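Local coordinates for extracellular protein 11-1 (Passalora fulva, PDB 6ZUS) that is a secreted fungal avirulence effector of a structurally conserved family, binds zinc, and probably acts in the encounter between the pathogen and plant resistance proteins, at residues A[12-17]-A[128-133]; A[54-59]-A[76-81]; A[17-22]-A[72-77]; A[45-50]-A[97-102]. One frame throughout, in Å; residues are numbered along the deposited sequence. Where two conformers were deposited one is given.

Interaction 1 of 4, residues A[12-17]-A[128-133]. With ZN (zinc ion), chain G.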
loop_
_atom_site.group_PDB
_atom_site.type_symbol
_atom_site.label_atom_id
_atom_site.label_comp_id
_atom_site.label_asym_id
_atom_site.label_seq_id
_atom_site.Cartn_x
_atom_site.Cartn_y
_atom_site.Cartn_z
ATOM N N LYS A 12 0.902 0.935 1.444
ATOM C CA LYS A 12 1.378 -0.295 2.124
ATOM C C LYS A 12 0.506 -1.482 1.714
ATOM O O LYS A 12 -0.748 -1.367 1.717
ATOM C CB LYS A 12 1.433 -0.087 3.636
ATOM C CG LYS A 12 1.959 -1.284 4.383
ATOM C CD LYS A 12 2.413 -0.955 5.756
ATOM C CE LYS A 12 1.336 -0.954 6.783
ATOM N NZ LYS A 12 1.914 -1.296 8.115
ATOM N N TRP A 13 1.201 -2.508 1.269
ATOM C CA TRP A 13 0.658 -3.826 0.862
ATOM C C TRP A 13 0.807 -4.756 2.056
ATOM O O TRP A 13 1.914 -4.832 2.650
ATOM C CB TRP A 13 1.429 -4.322 -0.333
ATOM C CG TRP A 13 0.931 -5.608 -0.879
ATOM C CD1 TRP A 13 0.114 -5.774 -1.961
ATOM C CD2 TRP A 13 1.310 -6.923 -0.429
ATOM N NE1 TRP A 13 -0.052 -7.102 -2.209
ATOM C CE2 TRP A 13 0.640 -7.840 -1.279
ATOM C CE3 TRP A 13 2.140 -7.423 0.582
ATOM C CZ2 TRP A 13 0.777 -9.216 -1.138
ATOM C CZ3 TRP A 13 2.260 -8.795 0.738
ATOM C CH2 TRP A 13 1.581 -9.664 -0.111
ATOM N N VAL A 14 -0.255 -5.436 2.448
ATOM C CA VAL A 14 -0.252 -6.240 3.698
ATOM C C VAL A 14 -0.779 -7.648 3.425
ATOM O O VAL A 14 -1.832 -7.772 2.782
ATOM C CB VAL A 14 -1.039 -5.557 4.837
ATOM C CG1 VAL A 14 -0.868 -6.345 6.131
ATOM C CG2 VAL A 14 -0.659 -4.086 5.043
ATOM N N HIS A 15 -0.060 -8.650 3.928
ATOM C CA HIS A 15 -0.567 -10.039 4.084
ATOM C C HIS A 15 -0.571 -10.368 5.587
ATOM O O HIS A 15 0.517 -10.462 6.161
ATOM C CB HIS A 15 0.246 -11.047 3.245
ATOM C CG HIS A 15 -0.395 -12.400 3.289
ATOM N ND1 HIS A 15 0.260 -13.579 2.984
ATOM C CD2 HIS A 15 -1.643 -12.773 3.632
ATOM C CE1 HIS A 15 -0.567 -14.576 3.103
ATOM N NE2 HIS A 15 -1.706 -14.141 3.513
ATOM N N GLN A 16 -1.757 -10.487 6.191
ATOM C CA GLN A 16 -1.944 -10.929 7.587
ATOM C C GLN A 16 -2.446 -12.369 7.544
ATOM O O GLN A 16 -3.465 -12.668 6.882
ATOM C CB GLN A 16 -2.921 -10.023 8.341
ATOM C CG GLN A 16 -3.105 -10.427 9.821
ATOM C CD GLN A 16 -4.019 -9.494 10.582
ATOM O OE1 GLN A 16 -4.392 -8.391 10.090
ATOM N NE2 GLN A 16 -4.415 -9.981 11.746
ATOM N N PHE A 17 -1.771 -13.249 8.238
ATOM C CA PHE A 17 -2.164 -14.683 8.301
ATOM C C PHE A 17 -1.692 -15.334 9.607
ATOM O O PHE A 17 -0.885 -14.764 10.347
ATOM C CB PHE A 17 -1.601 -15.406 7.090
ATOM C CG PHE A 17 -0.105 -15.303 6.928
ATOM C CD1 PHE A 17 0.497 -14.195 6.344
ATOM C CD2 PHE A 17 0.719 -16.339 7.385
ATOM C CE1 PHE A 17 1.881 -14.098 6.224
ATOM C CE2 PHE A 17 2.094 -16.263 7.233
ATOM C CZ PHE A 17 2.675 -15.157 6.632
ATOM N N TYR A 128 -4.539 -6.982 1.972
ATOM C CA TYR A 128 -5.202 -5.655 1.946
ATOM C C TYR A 128 -4.131 -4.579 1.756
ATOM O O TYR A 128 -2.896 -4.871 1.770
ATOM C CB TYR A 128 -6.101 -5.431 3.168
ATOM C CG TYR A 128 -5.462 -5.584 4.542
ATOM C CD1 TYR A 128 -5.308 -6.845 5.098
ATOM C CD2 TYR A 128 -4.990 -4.497 5.295
ATOM C CE1 TYR A 128 -4.718 -7.031 6.339
ATOM C CE2 TYR A 128 -4.372 -4.674 6.539
ATOM C CZ TYR A 128 -4.266 -5.947 7.078
ATOM O OH TYR A 128 -3.731 -6.132 8.318
ATOM N N SER A 129 -4.648 -3.376 1.581
ATOM C CA SER A 129 -3.827 -2.186 1.278
ATOM C C SER A 129 -4.144 -1.063 2.261
ATOM O O SER A 129 -5.253 -1.005 2.844
ATOM C CB SER A 129 -4.025 -1.746 -0.158
ATOM O OG SER A 129 -5.335 -1.294 -0.367
ATOM N N ARG A 130 -3.144 -0.218 2.451
ATOM C CA ARG A 130 -3.213 1.076 3.160
ATOM C C ARG A 130 -2.769 2.154 2.164
ATOM O O ARG A 130 -1.845 1.918 1.320
ATOM C CB ARG A 130 -2.318 1.128 4.392
ATOM C CG ARG A 130 -2.478 -0.057 5.330
ATOM C CD ARG A 130 -3.858 0.015 5.975
ATOM N NE ARG A 130 -3.845 -0.790 7.176
ATOM C CZ ARG A 130 -4.768 -0.744 8.139
ATOM N NH1 ARG A 130 -5.807 0.062 8.022
ATOM N NH2 ARG A 130 -4.631 -1.495 9.213
ATOM N N GLY A 131 -3.401 3.298 2.269
ATOM C CA GLY A 131 -2.946 4.477 1.500
ATOM C C GLY A 131 -3.434 5.713 2.209
ATOM O O GLY A 131 -4.639 5.773 2.556
ATOM N N PHE A 132 -2.542 6.660 2.437
ATOM C CA PHE A 132 -2.942 7.965 3.010
ATOM C C PHE A 132 -2.022 9.059 2.452
ATOM O O PHE A 132 -0.873 8.811 2.076
ATOM C CB PHE A 132 -2.967 7.848 4.546
ATOM C CG PHE A 132 -1.632 7.541 5.167
ATOM C CD1 PHE A 132 -0.742 8.569 5.468
ATOM C CD2 PHE A 132 -1.293 6.237 5.533
ATOM C CE1 PHE A 132 0.488 8.284 6.047
ATOM C CE2 PHE A 132 -0.076 5.967 6.137
ATOM C CZ PHE A 132 0.811 6.986 6.385
ATOM N N ILE A 133 -2.554 10.269 2.442
ATOM C CA ILE A 133 -1.804 11.457 1.956
ATOM C C ILE A 133 -0.674 11.759 2.942
ATOM O O ILE A 133 -0.931 11.986 4.139
ATOM C CB ILE A 133 -2.730 12.658 1.738
ATOM C CG1 ILE A 133 -3.848 12.328 0.752
ATOM C CG2 ILE A 133 -1.898 13.848 1.302
ATOM C CD1 ILE A 133 -4.945 13.368 0.701
HETATM ZN ZN ZN G . 2.106 -13.761 2.150
HETATM O O HOH W 1 1.857 -14.066 -0.087
#
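Val14 lies against the Tyr128 ring where strands 12-17 and 128-133 run antiparallel, their axes 4.8 Å apart at 152°. Followed outward, Val14 CB sits over one ring face, displaced toward the rim on the CE2 side, in a CH-pi contact of 3.9 Å to the ring centroid. CG1, anti to the backbone N (chi1 -174°), reaches the phenol end and touches CZ of Tyr128 at 3.5 Å, with OH close by. CG2 takes the other branch and stays near Tyr128 O and CE2, with the CG of Arg130 more loosely beside it. The phenol OH is hydrogen-bonded to Asp120, whose carboxylate also forms a salt bridge with Arg130 NH2, while Arg130 NH1 is hydrogen-bonded to Glu118 O; Arg130 NE lies in the Tyr128 ring plane at its edge. One acidic group thus ties together two neighbouring side chains on the face that carries Val14.

Two pairs of backbone bonds set the register. Lys12 and Arg130 exchange one pair, the shorter from Arg130 N to Lys12 O at 2.8 Å, and their side chains leave side by side, CB to CB 4.0 Å. Val14 and Tyr128 exchange the other, with Val14 N to Tyr128 O also 2.8 Å. Between them, Trp13 and Ser129 form a non-hydrogen-bonded pair facing helix 101-109. Further along strand 12-17, His15 ND1 holds a zinc ion at 2.0 Å, with a water as another ligand. The alternation of hydrogen-bonded and non-hydrogen-bonded pairs is that of a regular antiparallel ladder, here joining strand 6-20 to the outermost strand 127-138 of the four-stranded sheet.

Interaction 2 of 4, residues A[54-59]-A[76-81]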
loop_
_atom_site.group_PDB
_atom_site.type_symbol
_atom_site.label_atom_id
_atom_site.label_comp_id
_atom_site.label_asym_id
_atom_site.label_seq_id
_atom_site.Cartn_x
_atom_site.Cartn_y
_atom_site.Cartn_z
ATOM N N SER A 54 9.170 5.836 -3.966
ATOM C CA SER A 54 10.302 5.755 -3.013
ATOM C C SER A 54 10.798 4.310 -2.930
ATOM O O SER A 54 10.174 3.367 -3.532
ATOM C CB SER A 54 9.907 6.274 -1.693
ATOM O OG SER A 54 9.160 5.299 -1.001
ATOM N N THR A 55 11.978 4.152 -2.327
ATOM C CA THR A 55 12.529 2.830 -1.949
ATOM C C THR A 55 11.473 2.103 -1.103
ATOM O O THR A 55 10.822 2.753 -0.261
ATOM C CB THR A 55 13.841 3.002 -1.162
ATOM O OG1 THR A 55 14.755 3.579 -2.099
ATOM C CG2 THR A 55 14.372 1.693 -0.634
ATOM N N ALA A 56 11.244 0.842 -1.412
ATOM C CA ALA A 56 10.256 0.008 -0.675
ATOM C C ALA A 56 10.905 -0.441 0.647
ATOM O O ALA A 56 12.108 -0.733 0.663
ATOM C CB ALA A 56 9.823 -1.124 -1.545
ATOM N N ILE A 57 10.113 -0.540 1.707
ATOM C CA ILE A 57 10.562 -1.014 3.040
ATOM C C ILE A 57 9.700 -2.214 3.449
ATOM O O ILE A 57 8.571 -2.005 3.903
ATOM C CB ILE A 57 10.459 0.147 4.032
ATOM C CG1 ILE A 57 11.321 1.326 3.562
ATOM C CG2 ILE A 57 10.830 -0.305 5.446
ATOM C CD1 ILE A 57 11.250 2.505 4.474
ATOM N N PRO A 58 10.211 -3.450 3.284
ATOM C CA PRO A 58 9.590 -4.647 3.869
ATOM C C PRO A 58 9.559 -4.626 5.398
ATOM O O PRO A 58 10.436 -4.054 6.072
ATOM C CB PRO A 58 10.384 -5.847 3.318
ATOM C CG PRO A 58 11.087 -5.289 2.109
ATOM C CD PRO A 58 11.360 -3.819 2.443
ATOM N N LYS A 59 8.534 -5.250 5.972
ATOM C CA LYS A 59 8.423 -5.366 7.435
ATOM C C LYS A 59 7.757 -6.704 7.731
ATOM O O LYS A 59 6.869 -7.133 6.958
ATOM C CB LYS A 59 7.626 -4.196 8.000
ATOM C CG LYS A 59 7.583 -4.125 9.516
ATOM C CD LYS A 59 6.305 -3.473 10.060
ATOM C CE LYS A 59 6.093 -2.033 9.617
ATOM N NZ LYS A 59 5.169 -1.295 10.519
ATOM N N CYS A 76 2.984 -9.420 7.226
ATOM C CA CYS A 76 4.098 -9.216 6.270
ATOM C C CYS A 76 3.686 -8.065 5.362
ATOM O O CYS A 76 2.579 -8.112 4.819
ATOM C CB CYS A 76 4.377 -10.502 5.515
ATOM S SG CYS A 76 4.814 -11.775 6.735
ATOM N N SER A 77 4.481 -7.000 5.286
ATOM C CA SER A 77 4.029 -5.784 4.582
ATOM C C SER A 77 5.209 -5.190 3.837
ATOM O O SER A 77 6.393 -5.494 4.161
ATOM C CB SER A 77 3.406 -4.809 5.523
ATOM O OG SER A 77 4.370 -4.365 6.483
ATOM N N VAL A 78 4.887 -4.421 2.818
ATOM C CA VAL A 78 5.922 -3.603 2.127
ATOM C C VAL A 78 5.287 -2.235 1.871
ATOM O O VAL A 78 4.095 -2.176 1.477
ATOM C CB VAL A 78 6.442 -4.312 0.874
ATOM C CG1 VAL A 78 5.363 -4.635 -0.153
ATOM C CG2 VAL A 78 7.577 -3.535 0.250
ATOM N N GLN A 79 6.045 -1.175 2.166
ATOM C CA GLN A 79 5.535 0.203 2.074
ATOM C C GLN A 79 6.486 1.033 1.209
ATOM O O GLN A 79 7.688 0.759 1.153
ATOM C CB GLN A 79 5.286 0.791 3.448
ATOM C CG GLN A 79 6.556 0.946 4.247
ATOM C CD GLN A 79 6.231 1.117 5.712
ATOM O OE1 GLN A 79 5.953 0.140 6.432
ATOM N NE2 GLN A 79 6.272 2.372 6.134
ATOM N N ALA A 80 5.909 1.999 0.524
ATOM C CA ALA A 80 6.628 2.985 -0.290
ATOM C C ALA A 80 5.704 4.189 -0.481
ATOM O O ALA A 80 4.457 4.083 -0.294
ATOM C CB ALA A 80 7.062 2.347 -1.595
ATOM N N THR A 81 6.305 5.305 -0.877
ATOM C CA THR A 81 5.580 6.566 -1.133
ATOM C C THR A 81 5.476 6.762 -2.639
ATOM O O THR A 81 6.512 6.669 -3.332
ATOM C CB THR A 81 6.283 7.755 -0.479
ATOM O OG1 THR A 81 6.242 7.508 0.937
ATOM C CG2 THR A 81 5.608 9.058 -0.846
HETATM O O HOH W 2 6.047 -2.281 5.411
HETATM O O HOH W 3 4.410 -5.742 8.828
#
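Ile57, Lys59, Ser77 and Gln79 put their side chains on one face of the ladder between 54-59 and 76-81, while Pro58 and Val78 point to the other. On the first face, Gln79 CG stands between the backbone N and carbonyl carbon (chi1 65°), within 4.0 Å of Ile57 CB. Lys59 crosses Gln79 at a slant, its CE 3.9 Å from Gln79 OE1, and its CB packs on Ser77 OG. A water fills the middle of this polar cluster: it donates to Ile57 O and to Gln79 OE1, the latter at 2.6 Å, and accepts from Ser77 OG.

The opposite face is apolar. Val78 CG2, anti to the backbone N, meets Ala56 CB at 3.8 Å and lies more loosely by the Pro58 ring; helix 31-40 covers Ala56, Pro58 and Ala80. Ahead of the strand, in the loop, Ser54 grips Thr81 twice: its N donates to Thr81 O, and its OG accepts from Thr81 N at 2.9 Å along a nearly straight N-H (172°). Reciprocal backbone bonds at Ile57-Gln79 and Lys59-Ser77, with strand axes 159° apart, identify the arms of an antiparallel beta hairpin, strands 57-64 and 71-86, with 57-64 as an outermost strand of the four-stranded sheet.

Interaction 3 of 4, residues A[17-22]-A[72-77]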
loop_
_atom_site.group_PDB
_atom_site.type_symbol
_atom_site.label_atom_id
_atom_site.label_comp_id
_atom_site.label_asym_id
_atom_site.label_seq_id
_atom_site.Cartn_x
_atom_site.Cartn_y
_atom_site.Cartn_z
ATOM N N PHE A 17 -1.771 -13.249 8.238
ATOM C CA PHE A 17 -2.164 -14.683 8.301
ATOM C C PHE A 17 -1.692 -15.334 9.607
ATOM O O PHE A 17 -0.885 -14.764 10.347
ATOM C CB PHE A 17 -1.601 -15.406 7.090
ATOM C CG PHE A 17 -0.105 -15.303 6.928
ATOM C CD1 PHE A 17 0.497 -14.195 6.344
ATOM C CD2 PHE A 17 0.719 -16.339 7.385
ATOM C CE1 PHE A 17 1.881 -14.098 6.224
ATOM C CE2 PHE A 17 2.094 -16.263 7.233
ATOM C CZ PHE A 17 2.675 -15.157 6.632
ATOM N N ARG A 18 -2.228 -16.518 9.901
ATOM C CA ARG A 18 -1.889 -17.253 11.150
ATOM C C ARG A 18 -0.950 -18.401 10.779
ATOM O O ARG A 18 -1.112 -18.987 9.683
ATOM C CB ARG A 18 -3.124 -17.800 11.886
ATOM C CG ARG A 18 -4.315 -16.854 12.003
ATOM C CD ARG A 18 -4.114 -15.609 12.838
ATOM N NE ARG A 18 -5.369 -14.855 12.872
ATOM C CZ ARG A 18 -5.488 -13.522 12.756
ATOM N NH1 ARG A 18 -4.423 -12.754 12.617
ATOM N NH2 ARG A 18 -6.691 -12.962 12.774
ATOM N N ILE A 19 -0.025 -18.720 11.682
ATOM C CA ILE A 19 0.929 -19.840 11.517
ATOM C C ILE A 19 0.936 -20.645 12.807
ATOM O O ILE A 19 0.534 -20.156 13.872
ATOM C CB ILE A 19 2.333 -19.320 11.137
ATOM C CG1 ILE A 19 2.971 -18.569 12.312
ATOM C CG2 ILE A 19 2.285 -18.464 9.846
ATOM C CD1 ILE A 19 4.435 -18.272 12.126
ATOM N N PRO A 20 1.413 -21.905 12.753
ATOM C CA PRO A 20 1.544 -22.717 13.971
ATOM C C PRO A 20 2.411 -21.992 15.015
ATOM O O PRO A 20 3.434 -21.359 14.614
ATOM C CB PRO A 20 2.238 -23.975 13.444
ATOM C CG PRO A 20 1.816 -24.077 12.024
ATOM C CD PRO A 20 1.784 -22.640 11.535
ATOM N N GLY A 21 2.005 -22.040 16.291
ATOM C CA GLY A 21 2.724 -21.338 17.383
ATOM C C GLY A 21 4.197 -21.751 17.515
ATOM O O GLY A 21 4.971 -20.964 18.062
ATOM N N GLY A 22 4.574 -22.954 17.082
ATOM C CA GLY A 22 5.969 -23.418 17.142
ATOM C C GLY A 22 6.808 -22.828 16.008
ATOM O O GLY A 22 8.049 -22.982 16.015
ATOM N N LYS A 72 0.266 -18.153 15.935
ATOM C CA LYS A 72 0.812 -16.782 15.923
ATOM C C LYS A 72 0.182 -16.077 14.726
ATOM O O LYS A 72 -0.157 -16.764 13.703
ATOM C CB LYS A 72 2.320 -16.758 15.719
ATOM C CG LYS A 72 3.125 -17.225 16.916
ATOM C CD LYS A 72 4.582 -17.341 16.552
ATOM C CE LYS A 72 5.460 -17.825 17.683
ATOM N NZ LYS A 72 6.861 -17.953 17.203
ATOM N N THR A 73 0.013 -14.768 14.866
ATOM C CA THR A 73 -0.381 -13.861 13.763
ATOM C C THR A 73 0.899 -13.279 13.167
ATOM O O THR A 73 1.700 -12.652 13.948
ATOM C CB THR A 73 -1.290 -12.727 14.226
ATOM O OG1 THR A 73 -2.518 -13.325 14.619
ATOM C CG2 THR A 73 -1.556 -11.731 13.110
ATOM N N CYS A 74 1.015 -13.402 11.853
ATOM C CA CYS A 74 2.071 -12.775 11.044
ATOM C C CYS A 74 1.460 -11.623 10.264
ATOM O O CYS A 74 0.390 -11.813 9.655
ATOM C CB CYS A 74 2.700 -13.713 10.028
ATOM S SG CYS A 74 3.367 -15.163 10.852
ATOM N N ILE A 75 2.166 -10.495 10.232
ATOM C CA ILE A 75 1.781 -9.374 9.340
ATOM C C ILE A 75 3.014 -9.056 8.500
ATOM O O ILE A 75 4.016 -8.643 9.093
ATOM C CB ILE A 75 1.212 -8.165 10.083
ATOM C CG1 ILE A 75 0.002 -8.563 10.936
ATOM C CG2 ILE A 75 0.886 -7.054 9.086
ATOM C CD1 ILE A 75 -0.408 -7.519 11.952
ATOM N N CYS A 76 2.984 -9.420 7.226
ATOM C CA CYS A 76 4.098 -9.216 6.270
ATOM C C CYS A 76 3.686 -8.065 5.362
ATOM O O CYS A 76 2.579 -8.112 4.819
ATOM C CB CYS A 76 4.377 -10.502 5.515
ATOM S SG CYS A 76 4.814 -11.775 6.735
ATOM N N SER A 77 4.481 -7.000 5.286
ATOM C CA SER A 77 4.029 -5.784 4.582
ATOM C C SER A 77 5.209 -5.190 3.837
ATOM O O SER A 77 6.393 -5.494 4.161
ATOM C CB SER A 77 3.406 -4.809 5.523
ATOM O OG SER A 77 4.370 -4.365 6.483
HETATM O O HOH W 4 7.588 -20.693 19.030
#
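Cys74 CB is the bump that meets the flat of the Phe17 ring: it stands 3.7 Å above the ring plane, shifted toward the rim, and makes a CH-pi contact. Phe17 CG lies between its backbone N and carbonyl carbon (chi1 57°), which directs the ring over the partner strand to meet that CB. Cys76 SG comes to the same ring obliquely, 3.8 Å from Phe17 CE1. Cys74 SG also lies obliquely by the ring and fills the hollow formed by Ile19 CG1, CG2 and CD1, with CD1 at 3.5 Å. Cys74 is bridged to Cys25 and Cys76 to Cys29, so Phe17 and Ile19 pack directly against cross-linked chain.

At the far end, the extended Lys72 side chain runs past Gly21, its CE 3.2 Å from Gly21 O. Its ammonium group is held by Asp23 O and by a salt bridge to Glu62. On the reverse face Arg18 and Thr73 lie side by side.

Backbone bonds keep these shapes in step: Cys74 N to Phe17 O is 2.8 Å and nearly straight (171°), and Ile19 N donates to Lys72 O. The axes are 132° apart, well off exact antiparallel. Strand 71-86 is an inner strand of the sheet, with strand 6-20 on one flank and strand 57-64, bonded to Thr73 and Ile75, on the other.

Interaction 4 of 4, residues A[45-50]-A[97-102]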
loop_
_atom_site.group_PDB
_atom_site.type_symbol
_atom_site.label_atom_id
_atom_site.label_comp_id
_atom_site.label_asym_id
_atom_site.label_seq_id
_atom_site.Cartn_x
_atom_site.Cartn_y
_atom_site.Cartn_z
ATOM N N ASP A 45 -0.442 4.105 -13.366
ATOM C CA ASP A 45 -1.862 4.512 -13.224
ATOM C C ASP A 45 -2.086 5.876 -13.911
ATOM O O ASP A 45 -1.187 6.736 -13.873
ATOM C CB ASP A 45 -2.282 4.555 -11.760
ATOM C CG ASP A 45 -3.775 4.784 -11.571
ATOM O OD1 ASP A 45 -4.519 3.808 -11.780
ATOM O OD2 ASP A 45 -4.172 5.928 -11.228
ATOM N N ALA A 46 -3.276 6.098 -14.466
ATOM C CA ALA A 46 -3.674 7.387 -15.062
ATOM C C ALA A 46 -3.452 8.536 -14.067
ATOM O O ALA A 46 -3.118 9.666 -14.523
ATOM C CB ALA A 46 -5.118 7.310 -15.487
ATOM N N CYS A 47 -3.657 8.314 -12.749
ATOM C CA CYS A 47 -3.476 9.353 -11.680
ATOM C C CYS A 47 -2.010 9.574 -11.285
ATOM O O CYS A 47 -1.754 10.495 -10.484
ATOM C CB CYS A 47 -4.289 9.021 -10.440
ATOM S SG CYS A 47 -6.050 8.981 -10.863
ATOM N N GLN A 48 -1.072 8.800 -11.811
ATOM C CA GLN A 48 0.360 8.909 -11.421
ATOM C C GLN A 48 0.977 10.186 -12.054
ATOM O O GLN A 48 0.874 10.357 -13.278
ATOM C CB GLN A 48 1.174 7.685 -11.874
ATOM C CG GLN A 48 2.434 7.469 -11.046
ATOM C CD GLN A 48 2.091 7.124 -9.604
ATOM O OE1 GLN A 48 1.189 6.329 -9.342
ATOM N NE2 GLN A 48 2.821 7.721 -8.678
ATOM N N GLY A 49 1.648 11.024 -11.254
ATOM C CA GLY A 49 2.542 12.074 -11.745
ATOM C C GLY A 49 3.943 11.557 -11.942
ATOM O O GLY A 49 4.159 10.339 -12.195
ATOM N N ALA A 50 4.904 12.470 -11.885
ATOM C CA ALA A 50 6.320 12.172 -12.166
ATOM C C ALA A 50 6.994 11.531 -10.935
ATOM O O ALA A 50 6.397 11.514 -9.810
ATOM C CB ALA A 50 7.011 13.448 -12.586
ATOM N N PHE A 97 -11.002 8.856 -14.108
ATOM C CA PHE A 97 -10.339 8.134 -12.986
ATOM C C PHE A 97 -10.534 8.938 -11.710
ATOM O O PHE A 97 -10.367 10.175 -11.672
ATOM C CB PHE A 97 -8.850 7.925 -13.279
ATOM C CG PHE A 97 -8.616 6.968 -14.418
ATOM C CD1 PHE A 97 -8.688 7.398 -15.742
ATOM C CD2 PHE A 97 -8.309 5.636 -14.176
ATOM C CE1 PHE A 97 -8.458 6.519 -16.790
ATOM C CE2 PHE A 97 -8.092 4.758 -15.228
ATOM C CZ PHE A 97 -8.198 5.193 -16.536
ATOM N N ASP A 98 -10.946 8.230 -10.677
ATOM C CA ASP A 98 -10.977 8.788 -9.316
ATOM C C ASP A 98 -9.573 8.652 -8.717
ATOM O O ASP A 98 -9.107 7.524 -8.558
ATOM C CB ASP A 98 -12.040 8.079 -8.491
ATOM C CG ASP A 98 -12.353 8.753 -7.167
ATOM O OD1 ASP A 98 -11.614 9.715 -6.779
ATOM O OD2 ASP A 98 -13.378 8.321 -6.540
ATOM N N CYS A 99 -8.963 9.773 -8.360
ATOM C CA CYS A 99 -7.582 9.806 -7.828
ATOM C C CYS A 99 -7.573 9.920 -6.297
ATOM O O CYS A 99 -6.475 10.018 -5.750
ATOM C CB CYS A 99 -6.777 10.931 -8.454
ATOM S SG CYS A 99 -6.714 10.900 -10.276
ATOM N N ASP A 100 -8.733 9.806 -5.644
ATOM C CA ASP A 100 -8.824 9.734 -4.161
ATOM C C ASP A 100 -8.010 8.539 -3.677
ATOM O O ASP A 100 -7.852 7.569 -4.441
ATOM C CB ASP A 100 -10.280 9.655 -3.685
ATOM C CG ASP A 100 -11.014 11.024 -3.793
ATOM O OD1 ASP A 100 -10.381 12.063 -4.247
ATOM O OD2 ASP A 100 -12.228 11.084 -3.428
ATOM N N VAL A 101 -7.500 8.607 -2.461
ATOM C CA VAL A 101 -6.489 7.618 -1.998
ATOM C C VAL A 101 -7.108 6.214 -2.026
ATOM O O VAL A 101 -6.397 5.267 -2.408
ATOM C CB VAL A 101 -5.856 7.933 -0.629
ATOM C CG1 VAL A 101 -5.096 9.240 -0.683
ATOM C CG2 VAL A 101 -6.878 7.941 0.484
ATOM N N LYS A 102 -8.371 6.031 -1.681
ATOM C CA LYS A 102 -8.939 4.659 -1.667
ATOM C C LYS A 102 -8.916 4.013 -3.060
ATOM O O LYS A 102 -8.282 2.964 -3.253
ATOM C CB LYS A 102 -10.331 4.680 -1.061
ATOM C CG LYS A 102 -11.072 3.377 -1.202
ATOM C CD LYS A 102 -12.452 3.540 -0.611
ATOM C CE LYS A 102 -13.236 2.270 -0.408
ATOM N NZ LYS A 102 -13.153 1.400 -1.585
#
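A disulfide cross-link, Cys47 to Cys99, joins the type I beta turn Asp45-Gln48 to the segment that leads from strand 96-98 into helix 101-109. No hydrogen bond crosses between 45-50 and 97-102, so the covalent bond and apolar packing carry the contact. In both cysteines SG is anti to the carbonyl carbon, beside the backbone N, and the bridge closes with Cys47 SG 2.1 Å from Cys99 SG and a chi3 of -73°.

Next to it, Phe97 CB touches Cys47 SG at 3.8 Å. The turn itself is closed by Gln48 N bonding to Asp45 O, at 2.9 Å, and by an Asx turn in which Asp45 OD2 accepts from Cys47 N, also at 2.9 Å and from above the carboxylate plane. The other carboxylate oxygen, OD1, forms a salt bridge with Arg107, a tie from the turn to helix 101-109 itself, beside the disulfide to the loop that precedes it. Across the bridge Asp98 repeats the device: its OD1 accepts from Asp100 N at 3.1 Å, shaping the backbone just before the helix begins.

Ala46, in the corner of the turn, is placed over the aromatic side chain of Phe97. Its CB lies 3.5 Å from the ring centroid and just 8° off the ring normal, with all six ring carbons within 3.9 Å.

How the interactions relate
Interactions 1, 2 and 3 all belong to the four-stranded antiparallel sheet, ordered 57-64, 71-86, 6-20, 127-138, and together they cover each of its three strand junctions. Interactions 1 and 3 share Phe17 on strand 6-20, their centres 16 Å apart; interactions 2 and 3 share Cys76 and Ser77 on strand 71-86. Interactions 1 and 2 lie side by side, 10 Å between centres, and bond directly, His15 N to Cys76 O. Interaction 4 is at the opposite end, its centre 33 Å from that of interaction 3. Along the chain, interaction 1 encloses the other three, so residues distant in sequence close an elongated fold, with disulfides reinforcing both ends.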